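Local coordinates for protein TatD-related deoxyribonuclease (Thermotoga maritima, PDB 1J6O) that probably acts as a metal-dependent hydrolase of the TatD family that cleaves ester bonds in DNA, built on a TIM-barrel fold, at residues S34-N39 / D65-S70; N40-V45 / A254-A259; H164-D169 / R198-R203; K175-D178 / L182-I185; E87-F92 / I126-K131. One frame throughout, in Å; residues are numbered along the deposited sequence.

From the N terminus, contact 1 closes a loop by joining the turn 34-39, after helix 29-34, to the start of strand 67-71. Contact 2 opens inside that loop, on strand 41-47, and crosses contact 1; it runs to helix 248-264, tying the beginning of the barrel to its end. Contacts 3, 4 and 5 nest inside the long loop of contact 2. Contact 5 comes first, joining helices 85-92 and 115-132. Contact 3 then links the turn 164-169 to helix 195-204, and it encloses contact 4, where helix 170-179 meets strand 181-185. Contacts 1, 2 and 4 reach one parallel sheet.

Contact 1: S34-N39 / D65-S70; sequences SSFEEN and DRIFCS
With chi1 at -64° and every torsion from CG to NE extended, the side chain of Arg-66 reaches straight across to the turn 34-39, where Glu-37, its CG anti to the backbone N (chi1 -167°), sends an extended chain to meet it. The two side chains cross at about a right angle and form a salt bridge, Glu-37 OE2 to Arg-66 NH2, of 3.0 Å. Carboxylate and guanidinium planes stand 74° apart, and one oxygen meets one terminal nitrogen rather than two pairing side by side. Glu-37 CB lies 3.8 Å above one face of the Arg-66 guanidinium, toward its rim, so the aliphatic base of the glutamate lies against that face while its carboxylate takes NH2. The other terminal nitrogen, Arg-66 NH1, is hydrogen-bonded to the backbone O of Ile-41 on the neighbouring strand.

Beneath the ion pair the contact is apolar. Phe-36 CB touches Arg-66 CD at 4.0 Å, while the ring presents its edge to the strand, with CE2 4.2 Å from Ile-67 CG1. The ring also packs on Ile-41 and Val-44, which places this part of the contact between the loop after helix 29-34 and strands 41-47 and 67-71 of the TIM barrel. A leucine in place of Arg-66 would probably leave the Glu-37 carboxylate without its countercharge and the Ile-41 carbonyl without this donor. The guanidinium thus ties the loop to strand 41-47, its charge met by the exposed Glu-37 and its other terminal nitrogen by a strand carbonyl, beside the buried Phe-36 and Ile-67.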
# COMPACT_ATOMS: atom_id res chain seq x y z
N SER A 34 19.54 5.47 -0.45
CA SER A 34 20.48 6.00 0.52
C SER A 34 20.07 7.39 1.01
O SER A 34 20.58 7.86 2.04
CB SER A 34 21.91 6.01 -0.05
OG SER A 34 22.02 6.99 -1.07
N SER A 35 19.17 8.08 0.32
CA SER A 35 18.81 9.40 0.82
C SER A 35 17.53 9.40 1.66
O SER A 35 17.03 10.46 2.01
CB SER A 35 18.70 10.39 -0.34
OG SER A 35 17.71 9.98 -1.27
N PHE A 36 17.01 8.22 1.99
CA PHE A 36 15.79 8.17 2.80
C PHE A 36 15.92 8.93 4.11
O PHE A 36 15.04 9.74 4.45
CB PHE A 36 15.41 6.72 3.09
CG PHE A 36 14.77 6.02 1.92
CD1 PHE A 36 14.34 6.74 0.81
CD2 PHE A 36 14.56 4.64 1.95
CE1 PHE A 36 13.69 6.10 -0.26
CE2 PHE A 36 13.93 4.01 0.89
CZ PHE A 36 13.50 4.75 -0.22
N GLU A 37 17.01 8.71 4.83
CA GLU A 37 17.20 9.40 6.10
C GLU A 37 17.17 10.92 5.92
O GLU A 37 16.42 11.64 6.60
CB GLU A 37 18.53 8.97 6.72
CG GLU A 37 18.71 9.36 8.18
CD GLU A 37 19.86 8.60 8.83
OE1 GLU A 37 20.99 8.64 8.28
OE2 GLU A 37 19.65 7.95 9.88
N GLU A 38 17.97 11.43 4.99
CA GLU A 38 18.01 12.87 4.76
C GLU A 38 16.63 13.40 4.42
O GLU A 38 16.32 14.54 4.68
CB GLU A 38 18.97 13.23 3.62
CG GLU A 38 20.24 12.42 3.59
CD GLU A 38 20.93 12.43 2.22
OE1 GLU A 38 20.62 13.32 1.40
OE2 GLU A 38 21.79 11.54 1.98
N ASN A 39 15.80 12.56 3.81
CA ASN A 39 14.47 13.02 3.44
C ASN A 39 13.36 12.70 4.43
O ASN A 39 12.18 12.83 4.09
CB ASN A 39 14.12 12.49 2.05
CG ASN A 39 14.82 13.27 0.94
OD1 ASN A 39 14.68 14.50 0.85
ND2 ASN A 39 15.56 12.58 0.10
N ASP A 65 18.08 -1.49 5.48
CA ASP A 65 17.40 -1.66 6.73
C ASP A 65 16.07 -0.91 6.74
O ASP A 65 15.23 -1.17 7.59
CB ASP A 65 18.24 -1.12 7.88
CG ASP A 65 19.49 -1.96 8.16
OD1 ASP A 65 19.59 -3.12 7.72
OD2 ASP A 65 20.37 -1.41 8.87
N ARG A 66 15.89 0.03 5.81
CA ARG A 66 14.65 0.81 5.74
C ARG A 66 13.59 0.34 4.77
O ARG A 66 12.54 0.98 4.61
CB ARG A 66 14.98 2.27 5.44
CG ARG A 66 15.79 2.90 6.57
CD ARG A 66 16.02 4.37 6.33
NE ARG A 66 16.79 4.92 7.44
CZ ARG A 66 16.43 5.97 8.17
NH1 ARG A 66 15.30 6.63 7.91
NH2 ARG A 66 17.19 6.34 9.20
N ILE A 67 13.85 -0.80 4.14
CA ILE A 67 12.89 -1.35 3.19
C ILE A 67 12.38 -2.71 3.65
O ILE A 67 13.17 -3.59 4.02
CB ILE A 67 13.53 -1.53 1.80
CG1 ILE A 67 14.03 -0.16 1.26
CG2 ILE A 67 12.49 -2.08 0.83
CD1 ILE A 67 14.82 -0.32 -0.04
N PHE A 68 11.05 -2.85 3.69
CA PHE A 68 10.41 -4.10 4.09
C PHE A 68 9.68 -4.49 2.81
O PHE A 68 9.49 -3.66 1.92
CB PHE A 68 9.47 -3.91 5.28
CG PHE A 68 10.21 -3.54 6.51
CD1 PHE A 68 10.52 -2.21 6.79
CD2 PHE A 68 10.72 -4.54 7.34
CE1 PHE A 68 11.33 -1.86 7.88
CE2 PHE A 68 11.53 -4.21 8.44
CZ PHE A 68 11.84 -2.87 8.70
N CYS A 69 9.22 -5.73 2.76
CA CYS A 69 8.55 -6.24 1.58
C CYS A 69 7.13 -6.82 1.69
O CYS A 69 6.74 -7.31 2.74
CB CYS A 69 9.49 -7.36 1.06
SG CYS A 69 9.09 -8.23 -0.47
N SER A 70 6.36 -6.71 0.60
CA SER A 70 5.00 -7.26 0.56
C SER A 70 5.07 -8.11 -0.70
O SER A 70 5.56 -7.63 -1.74
CB SER A 70 3.92 -6.19 0.36
OG SER A 70 2.64 -6.80 0.42

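Contact 2: N40-V45 / A254-A259; sequences NIEFVV and ATTENA
Strand 41-47 of the parallel barrel meets the long C-terminal helix 248-264 where the Phe-43 ring comes up against Ala-259 and the Glu-42 carboxylate against Thr-256. Phe-43 points its far end at the helix: CZ lies 3.9 Å from the backbone O of Ala-259, which sits at the ring edge, in the ring plane. The methyl CB of Ala-259 is 4.2 Å from the same CZ, so a single ring corner touches both the carbonyl and the side chain of one residue. This reach depends on chi1 of 72°, which sets CG between the backbone N and the carbonyl carbon and turns the ring out from the strand toward the helix.

In a TIM barrel the eighth strand comes round to the first, and here the last helix packs beside the first strands: Thr-256 and Ala-259 both also touch Val-14 of strand 13-18, while Phe-43 lies against Val-14 and against Leu-264 further along the helix. Phe-43 also meets the ring of Phe-68 on the neighbouring strand, with the two planes at about 90°.

One turn before Ala-259, the meeting has a polar side chain on each side but no bond between them. Thr-256 CG2 is the atom that touches, 3.7 Å from Glu-42 OE1 and 3.8 Å from Glu-42 OE2, a methyl lying against the carboxylate. The polar ends are engaged by other residues: Glu-42 OE2 forms a salt bridge with Arg-260 NE, Glu-42 OE1 is hydrogen-bonded to His-12 ND1, and Thr-256 OG1 is hydrogen-bonded to the backbone O of His-12.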
# COMPACT_ATOMS: atom_id res chain seq x y z
N ASN A 40 13.73 12.28 5.64
CA ASN A 40 12.79 11.95 6.71
C ASN A 40 11.86 10.77 6.45
O ASN A 40 10.71 10.73 6.95
CB ASN A 40 11.95 13.18 7.08
CG ASN A 40 12.81 14.36 7.50
OD1 ASN A 40 12.62 15.51 6.85
ND2 ASN A 40 13.65 14.23 8.39
N ILE A 41 12.33 9.84 5.63
CA ILE A 41 11.54 8.66 5.32
C ILE A 41 12.05 7.60 6.29
O ILE A 41 13.18 7.12 6.15
CB ILE A 41 11.77 8.16 3.86
CG1 ILE A 41 11.32 9.21 2.84
CG2 ILE A 41 11.01 6.84 3.67
CD1 ILE A 41 9.84 9.58 2.91
N GLU A 42 11.23 7.21 7.28
CA GLU A 42 11.65 6.20 8.26
C GLU A 42 11.82 4.80 7.66
O GLU A 42 12.76 4.07 8.01
CB GLU A 42 10.66 6.20 9.39
CG GLU A 42 11.01 5.31 10.53
CD GLU A 42 10.07 5.54 11.67
OE1 GLU A 42 10.02 6.69 12.17
OE2 GLU A 42 9.39 4.57 12.07
N PHE A 43 10.87 4.39 6.82
CA PHE A 43 10.95 3.08 6.16
C PHE A 43 9.92 3.06 5.08
O PHE A 43 9.08 3.97 4.99
CB PHE A 43 10.75 1.86 7.11
CG PHE A 43 9.32 1.65 7.61
CD1 PHE A 43 8.89 2.25 8.79
CD2 PHE A 43 8.45 0.78 6.94
CE1 PHE A 43 7.61 1.99 9.29
CE2 PHE A 43 7.17 0.51 7.44
CZ PHE A 43 6.75 1.11 8.60
N VAL A 44 10.03 2.08 4.20
CA VAL A 44 9.05 1.99 3.14
C VAL A 44 8.65 0.53 3.01
O VAL A 44 9.42 -0.37 3.39
CB VAL A 44 9.58 2.48 1.74
CG1 VAL A 44 10.33 3.79 1.87
CG2 VAL A 44 10.38 1.38 1.07
N VAL A 45 7.44 0.30 2.51
CA VAL A 45 6.98 -1.07 2.33
C VAL A 45 7.01 -1.21 0.81
O VAL A 45 6.23 -0.55 0.11
CB VAL A 45 5.56 -1.28 2.82
CG1 VAL A 45 5.13 -2.74 2.46
CG2 VAL A 45 5.48 -1.04 4.34
N ALA A 254 1.07 10.55 13.52
CA ALA A 254 -0.05 9.65 13.43
C ALA A 254 0.08 8.61 12.32
O ALA A 254 -0.12 7.40 12.56
CB ALA A 254 -1.35 10.48 13.25
N THR A 255 0.41 9.04 11.10
CA THR A 255 0.52 8.06 10.01
C THR A 255 1.69 7.09 10.19
O THR A 255 1.59 5.91 9.83
CB THR A 255 0.62 8.75 8.62
OG1 THR A 255 1.69 9.70 8.62
CG2 THR A 255 -0.72 9.46 8.31
N THR A 256 2.80 7.60 10.73
CA THR A 256 3.95 6.75 10.95
C THR A 256 3.64 5.72 12.03
O THR A 256 3.98 4.54 11.89
CB THR A 256 5.18 7.63 11.31
OG1 THR A 256 5.62 8.30 10.13
CG2 THR A 256 6.33 6.78 11.86
N GLU A 257 2.96 6.16 13.11
CA GLU A 257 2.60 5.24 14.19
C GLU A 257 1.67 4.17 13.59
O GLU A 257 1.79 2.98 13.87
CB GLU A 257 1.87 5.96 15.33
CG GLU A 257 1.38 5.01 16.41
CD GLU A 257 0.83 5.73 17.65
OE1 GLU A 257 1.49 6.66 18.16
OE2 GLU A 257 -0.27 5.35 18.11
N ASN A 258 0.72 4.62 12.79
CA ASN A 258 -0.21 3.68 12.16
C ASN A 258 0.54 2.66 11.31
O ASN A 258 0.25 1.45 11.34
CB ASN A 258 -1.19 4.43 11.26
CG ASN A 258 -2.24 5.18 12.04
OD1 ASN A 258 -2.41 4.95 13.24
ND2 ASN A 258 -2.97 6.07 11.36
N ALA A 259 1.48 3.14 10.51
CA ALA A 259 2.25 2.26 9.64
C ALA A 259 3.15 1.32 10.43
O ALA A 259 3.27 0.14 10.10
CB ALA A 259 3.07 3.09 8.64

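Contact 3: H164-D169 / R198-R203; sequences HAFSSD and REVVKR
Phe-166 and Val-200 meet with their side chains at about a right angle, joining the loop after strand 161-163 of the TIM barrel to helix 195-204 on its outside. The touching atoms are Phe-166 CE2 and Val-200 CG1, 4.0 Å apart, and the methyl approaches the ring obliquely. Phe-166 carries CG anti to its own backbone N (chi1 -180°), which directs the ring outward to the helix.

The loop folds back over this ring. Ser-168 N lies 3.5 Å above one face of the Phe-166 ring, near the rim, and Asp-169 O is at the ring edge, in its plane. Loop backbone thus meets the ring at a face and at an edge, while the helix reaches it through one methyl. Phe-166 also packs on Ala-173 of helix 170-179 and on Leu-183 of strand 181-185; Val-200 shares Ala-173 as a neighbour, so helix 170-179 touches both members of the pair.

The same loop begins with His-164, predicted to bind a divalent metal cation, whose ring stacks on that of His-17, another predicted metal ligand. The loop thus runs from the probable metal centre at one end to the helical layer at the other, where Asp-169 takes the N-cap position of helix 170-179.

The two methyls of Val-200 divide the work: with CG1 given to the phenyl ring, the other lies against the loop backbone, Val-200 CG2 being 3.8 Å from Ser-168 O and 3.9 Å from Asp-169 C.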
# COMPACT_ATOMS: atom_id res chain seq x y z
N HIS A 164 -4.94 0.28 -0.19
CA HIS A 164 -4.06 1.28 -0.77
C HIS A 164 -4.68 2.19 -1.83
O HIS A 164 -5.62 1.80 -2.51
CB HIS A 164 -2.80 0.55 -1.25
CG HIS A 164 -2.61 0.53 -2.73
ND1 HIS A 164 -1.89 1.51 -3.39
CD2 HIS A 164 -3.00 -0.35 -3.67
CE1 HIS A 164 -1.86 1.22 -4.68
NE2 HIS A 164 -2.52 0.10 -4.87
N ALA A 165 -4.16 3.41 -1.94
CA ALA A 165 -4.66 4.39 -2.92
C ALA A 165 -6.18 4.40 -2.89
O ALA A 165 -6.85 4.33 -3.94
CB ALA A 165 -4.16 4.04 -4.33
N PHE A 166 -6.73 4.49 -1.68
CA PHE A 166 -8.19 4.50 -1.50
C PHE A 166 -8.82 5.50 -2.46
O PHE A 166 -8.46 6.68 -2.46
CB PHE A 166 -8.56 4.87 -0.06
CG PHE A 166 -10.04 4.88 0.17
CD1 PHE A 166 -10.73 3.68 0.28
CD2 PHE A 166 -10.74 6.07 0.20
CE1 PHE A 166 -12.12 3.67 0.44
CE2 PHE A 166 -12.13 6.06 0.36
CZ PHE A 166 -12.81 4.87 0.47
N SER A 167 -9.78 5.03 -3.24
CA SER A 167 -10.43 5.88 -4.22
C SER A 167 -11.95 5.91 -4.24
O SER A 167 -12.55 6.13 -5.30
CB SER A 167 -9.93 5.49 -5.61
OG SER A 167 -10.16 4.10 -5.85
N SER A 168 -12.59 5.67 -3.10
CA SER A 168 -14.05 5.72 -3.09
C SER A 168 -14.51 6.90 -2.25
O SER A 168 -13.74 7.83 -1.98
CB SER A 168 -14.63 4.41 -2.56
OG SER A 168 -15.99 4.32 -2.95
N ASP A 169 -15.77 6.89 -1.82
CA ASP A 169 -16.26 8.01 -1.01
C ASP A 169 -16.28 7.69 0.47
O ASP A 169 -15.87 6.61 0.89
CB ASP A 169 -17.66 8.43 -1.49
CG ASP A 169 -18.68 7.30 -1.42
OD1 ASP A 169 -18.35 6.18 -0.96
OD2 ASP A 169 -19.83 7.55 -1.83
N ARG A 198 -10.19 14.70 -0.84
CA ARG A 198 -9.86 15.58 0.27
C ARG A 198 -10.99 15.61 1.30
O ARG A 198 -10.74 15.62 2.52
CB ARG A 198 -9.53 16.99 -0.23
CG ARG A 198 -8.12 17.14 -0.79
CD ARG A 198 -7.71 18.61 -1.04
NE ARG A 198 -8.38 19.21 -2.20
CZ ARG A 198 -8.11 18.92 -3.47
NH1 ARG A 198 -7.18 18.03 -3.81
NH2 ARG A 198 -8.77 19.54 -4.43
N GLU A 199 -12.22 15.62 0.82
CA GLU A 199 -13.36 15.65 1.74
C GLU A 199 -13.37 14.35 2.55
O GLU A 199 -13.72 14.35 3.74
CB GLU A 199 -14.67 15.83 0.96
CG GLU A 199 -15.91 16.04 1.84
CD GLU A 199 -15.81 17.25 2.80
OE1 GLU A 199 -15.33 18.34 2.38
OE2 GLU A 199 -16.21 17.10 3.98
N VAL A 200 -12.98 13.24 1.92
CA VAL A 200 -12.93 11.93 2.59
C VAL A 200 -11.88 11.96 3.70
O VAL A 200 -12.11 11.51 4.83
CB VAL A 200 -12.55 10.80 1.62
CG1 VAL A 200 -12.33 9.51 2.40
CG2 VAL A 200 -13.66 10.59 0.59
N VAL A 201 -10.71 12.48 3.38
CA VAL A 201 -9.65 12.57 4.36
C VAL A 201 -10.13 13.42 5.53
O VAL A 201 -9.86 13.12 6.70
CB VAL A 201 -8.38 13.22 3.75
CG1 VAL A 201 -7.42 13.59 4.85
CG2 VAL A 201 -7.70 12.23 2.81
N LYS A 202 -10.86 14.49 5.21
CA LYS A 202 -11.38 15.39 6.24
C LYS A 202 -12.33 14.69 7.22
O LYS A 202 -12.27 14.91 8.43
CB LYS A 202 -12.08 16.58 5.57
CG LYS A 202 -12.31 17.79 6.48
CD LYS A 202 -12.64 19.03 5.65
CE LYS A 202 -13.01 20.24 6.53
NZ LYS A 202 -13.31 21.47 5.70
N ARG A 203 -13.19 13.83 6.68
CA ARG A 203 -14.17 13.08 7.47
C ARG A 203 -13.59 11.93 8.26
O ARG A 203 -14.01 11.64 9.38
CB ARG A 203 -15.26 12.49 6.57
CG ARG A 203 -16.01 13.48 5.67
CD ARG A 203 -17.05 14.27 6.44
NE ARG A 203 -18.14 13.44 6.93
CZ ARG A 203 -19.03 12.81 6.16
NH1 ARG A 203 -18.96 12.91 4.84
NH2 ARG A 203 -20.00 12.09 6.71

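Contact 4: K175-D178 / L182-I185; sequences KFID and LLGI
Leu-183, Ile-177 and Phe-176 bury most of the surface in this contact, which is wholly apolar. Leu-183 lies on strand 181-185 and sends its two methyls to different residues of helix 170-179. CD1 meets the end of Ile-177, 4.1 Å from its CD1 and 4.2 Å from its CG1, and the two side chains cross at about a right angle. The Ile-177 chain is extended at its end (chi2 177°), which carries CD1 over to the strand although its first bond does not point there. The other methyl, Leu-183 CD2, stands 4.4 Å from Phe-176 CB, a looser touch. Only the base of Phe-176 is used here, since the ring itself leads away and packs on Leu-151 of helix 144-153.

Helix 170-179 and strand 181-185 belong to the beta-alpha-beta unit that starts at strand 161-163, and the short connection between them brings Ile-177 and Leu-182 to a CA separation of 5.9 Å. Leu-182 packs on Ile-262 of helix 248-264, Ile-177 on Val-204 of helix 195-204, and the strand is hydrogen-bonded through its backbone to both neighbours, 161-163 and 209-211.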
# COMPACT_ATOMS: atom_id res chain seq x y z
N LYS A 175 -17.04 1.86 5.73
CA LYS A 175 -17.27 0.42 5.71
C LYS A 175 -15.97 -0.36 5.88
O LYS A 175 -15.93 -1.35 6.60
CB LYS A 175 -17.94 0.00 4.40
CG LYS A 175 -19.35 0.57 4.20
CD LYS A 175 -20.42 -0.16 5.02
CE LYS A 175 -20.72 -1.55 4.48
NZ LYS A 175 -22.02 -2.09 5.03
N PHE A 176 -14.92 0.08 5.20
CA PHE A 176 -13.64 -0.62 5.30
C PHE A 176 -12.96 -0.33 6.62
O PHE A 176 -12.35 -1.22 7.23
CB PHE A 176 -12.76 -0.24 4.11
CG PHE A 176 -13.09 -1.03 2.88
CD1 PHE A 176 -12.54 -2.29 2.68
CD2 PHE A 176 -14.00 -0.54 1.93
CE1 PHE A 176 -12.88 -3.06 1.55
CE2 PHE A 176 -14.35 -1.29 0.80
CZ PHE A 176 -13.78 -2.57 0.62
N ILE A 177 -13.06 0.91 7.08
CA ILE A 177 -12.45 1.24 8.36
C ILE A 177 -13.12 0.37 9.43
O ILE A 177 -12.46 -0.19 10.31
CB ILE A 177 -12.66 2.72 8.70
CG1 ILE A 177 -11.72 3.56 7.84
CG2 ILE A 177 -12.47 2.97 10.20
CD1 ILE A 177 -11.91 5.02 8.05
N ASP A 178 -14.44 0.21 9.32
CA ASP A 178 -15.14 -0.61 10.30
C ASP A 178 -14.72 -2.06 10.25
O ASP A 178 -14.80 -2.75 11.25
CB ASP A 178 -16.65 -0.49 10.15
CG ASP A 178 -17.18 0.83 10.66
OD1 ASP A 178 -16.47 1.48 11.47
OD2 ASP A 178 -18.31 1.21 10.27
N LEU A 182 -7.01 0.25 7.22
CA LEU A 182 -6.62 1.65 7.27
C LEU A 182 -6.65 1.99 5.76
O LEU A 182 -6.68 1.09 4.92
CB LEU A 182 -5.22 1.84 7.86
CG LEU A 182 -5.37 2.35 9.30
CD1 LEU A 182 -6.03 1.29 10.15
CD2 LEU A 182 -4.02 2.75 9.86
N LEU A 183 -6.68 3.28 5.44
CA LEU A 183 -6.73 3.74 4.06
C LEU A 183 -5.45 4.45 3.62
O LEU A 183 -4.96 5.35 4.31
CB LEU A 183 -7.92 4.69 3.88
CG LEU A 183 -9.22 4.18 4.48
CD1 LEU A 183 -10.29 5.23 4.27
CD2 LEU A 183 -9.64 2.86 3.82
N GLY A 184 -4.93 4.05 2.47
CA GLY A 184 -3.72 4.65 1.93
C GLY A 184 -4.03 5.88 1.10
O GLY A 184 -4.83 5.84 0.14
N ILE A 185 -3.39 6.97 1.47
CA ILE A 185 -3.55 8.27 0.81
C ILE A 185 -2.23 8.63 0.17
O ILE A 185 -1.19 8.62 0.85
CB ILE A 185 -3.91 9.36 1.85
CG1 ILE A 185 -5.13 8.91 2.67
CG2 ILE A 185 -4.16 10.72 1.14
CD1 ILE A 185 -6.34 8.59 1.85

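Contact 5: E87-F92 / I126-K131; sequences EHLEKF and IELAGK
Glu-90 OE2 takes a hydrogen bond of 2.6 Å from Lys-131 NZ, part of a salt bridge between helices 85-92 and 115-132. The bond uses the syn lone pair of OE2, on the side of the other oxygen, and Glu-90 OE1 is 3.1 Å from Lys-131 NZ, so the ammonium sits close to both carboxylate oxygens. Both chains are extended, each with CG anti to the backbone N (chi1 178° for Glu-90), and they cross at about a right angle between the helices.

Under this bridge Leu-128 contributes both methyls to the interface. Its CD2 lies 3.8 Å from Leu-89 CB, and its CD1 is 4.0 Å from Glu-90 CB, so the aliphatic base of the glutamate packs while its tip is bonded. An alanine in place of Glu-90 would probably leave the Lys-131 ammonium without its mate and Leu-128 CD1 without the carboxylate carbon near it, keeping just the CB contact.

The axes of segments 87-92 and 126-131 pass 10.9 Å apart with a crossing angle of -36°. Leu-89 continues the packing onto Gln-125 of helix 115-132 and Leu-51 of helix 51-61, placing helix 85-92 between these two in the barrel's outer layer.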
# COMPACT_ATOMS: atom_id res chain seq x y z
N GLU A 87 1.92 -21.36 -2.60
CA GLU A 87 3.04 -22.00 -1.92
C GLU A 87 4.30 -21.19 -2.15
O GLU A 87 5.17 -21.06 -1.28
CB GLU A 87 3.28 -23.41 -2.46
CG GLU A 87 2.36 -24.47 -1.90
CD GLU A 87 3.01 -25.84 -1.98
OE1 GLU A 87 3.51 -26.21 -3.08
OE2 GLU A 87 3.04 -26.54 -0.94
N HIS A 88 4.41 -20.66 -3.36
CA HIS A 88 5.57 -19.86 -3.70
C HIS A 88 5.59 -18.56 -2.88
O HIS A 88 6.66 -18.12 -2.44
CB HIS A 88 5.56 -19.57 -5.19
CG HIS A 88 6.91 -19.26 -5.74
ND1 HIS A 88 7.31 -19.69 -6.99
CD2 HIS A 88 7.93 -18.53 -5.25
CE1 HIS A 88 8.53 -19.23 -7.24
NE2 HIS A 88 8.93 -18.52 -6.20
N LEU A 89 4.43 -17.93 -2.67
CA LEU A 89 4.38 -16.69 -1.89
C LEU A 89 4.68 -17.04 -0.43
O LEU A 89 5.39 -16.30 0.27
CB LEU A 89 2.99 -16.01 -1.99
CG LEU A 89 2.60 -15.40 -3.34
CD1 LEU A 89 1.15 -14.90 -3.30
CD2 LEU A 89 3.58 -14.26 -3.65
N GLU A 90 4.17 -18.18 0.01
CA GLU A 90 4.40 -18.61 1.38
C GLU A 90 5.89 -18.83 1.62
O GLU A 90 6.40 -18.53 2.71
CB GLU A 90 3.61 -19.89 1.67
CG GLU A 90 3.81 -20.46 3.06
CD GLU A 90 2.72 -21.42 3.40
OE1 GLU A 90 2.26 -22.14 2.48
OE2 GLU A 90 2.31 -21.47 4.58
N LYS A 91 6.60 -19.33 0.60
CA LYS A 91 8.04 -19.57 0.71
C LYS A 91 8.78 -18.22 0.84
O LYS A 91 9.76 -18.09 1.58
CB LYS A 91 8.58 -20.28 -0.53
CG LYS A 91 10.11 -20.37 -0.54
CD LYS A 91 10.69 -20.95 -1.83
CE LYS A 91 12.23 -20.94 -1.80
NZ LYS A 91 12.86 -21.57 -3.02
N PHE A 92 8.31 -17.22 0.11
CA PHE A 92 8.94 -15.91 0.18
C PHE A 92 8.75 -15.35 1.59
O PHE A 92 9.68 -14.80 2.20
CB PHE A 92 8.26 -14.89 -0.77
CG PHE A 92 8.56 -15.09 -2.24
CD1 PHE A 92 9.71 -15.72 -2.67
CD2 PHE A 92 7.67 -14.57 -3.19
CE1 PHE A 92 10.00 -15.83 -4.06
CE2 PHE A 92 7.95 -14.67 -4.56
CZ PHE A 92 9.12 -15.31 -4.99
N ILE A 126 -5.93 -13.73 0.50
CA ILE A 126 -6.51 -13.30 1.76
C ILE A 126 -6.35 -14.50 2.69
O ILE A 126 -5.99 -14.36 3.86
CB ILE A 126 -8.01 -12.99 1.58
CG1 ILE A 126 -8.18 -11.69 0.81
CG2 ILE A 126 -8.71 -12.97 2.93
CD1 ILE A 126 -9.65 -11.43 0.42
N GLU A 127 -6.64 -15.71 2.18
CA GLU A 127 -6.51 -16.91 3.01
C GLU A 127 -5.07 -17.14 3.46
O GLU A 127 -4.82 -17.56 4.60
CB GLU A 127 -7.06 -18.15 2.28
CG GLU A 127 -8.53 -17.96 2.00
CD GLU A 127 -9.19 -19.15 1.30
OE1 GLU A 127 -8.65 -19.65 0.30
OE2 GLU A 127 -10.27 -19.53 1.75
N LEU A 128 -4.12 -16.85 2.57
CA LEU A 128 -2.73 -17.03 2.95
C LEU A 128 -2.34 -16.02 4.05
O LEU A 128 -1.65 -16.36 5.01
CB LEU A 128 -1.81 -16.84 1.75
CG LEU A 128 -0.31 -16.86 2.09
CD1 LEU A 128 0.12 -18.23 2.61
CD2 LEU A 128 0.48 -16.51 0.85
N ALA A 129 -2.78 -14.77 3.90
CA ALA A 129 -2.46 -13.75 4.90
C ALA A 129 -3.05 -14.16 6.27
O ALA A 129 -2.41 -13.96 7.32
CB ALA A 129 -3.01 -12.40 4.46
N GLY A 130 -4.25 -14.73 6.26
CA GLY A 130 -4.87 -15.16 7.51
C GLY A 130 -4.01 -16.24 8.15
O GLY A 130 -3.71 -16.22 9.36
N LYS A 131 -3.58 -17.20 7.33
CA LYS A 131 -2.75 -18.28 7.81
C LYS A 131 -1.42 -17.81 8.43
O LYS A 131 -1.01 -18.27 9.50
CB LYS A 131 -2.47 -19.23 6.65
CG LYS A 131 -1.51 -20.37 6.98
CD LYS A 131 -1.30 -21.26 5.75
CE LYS A 131 -0.19 -22.28 5.95
NZ LYS A 131 0.18 -22.94 4.65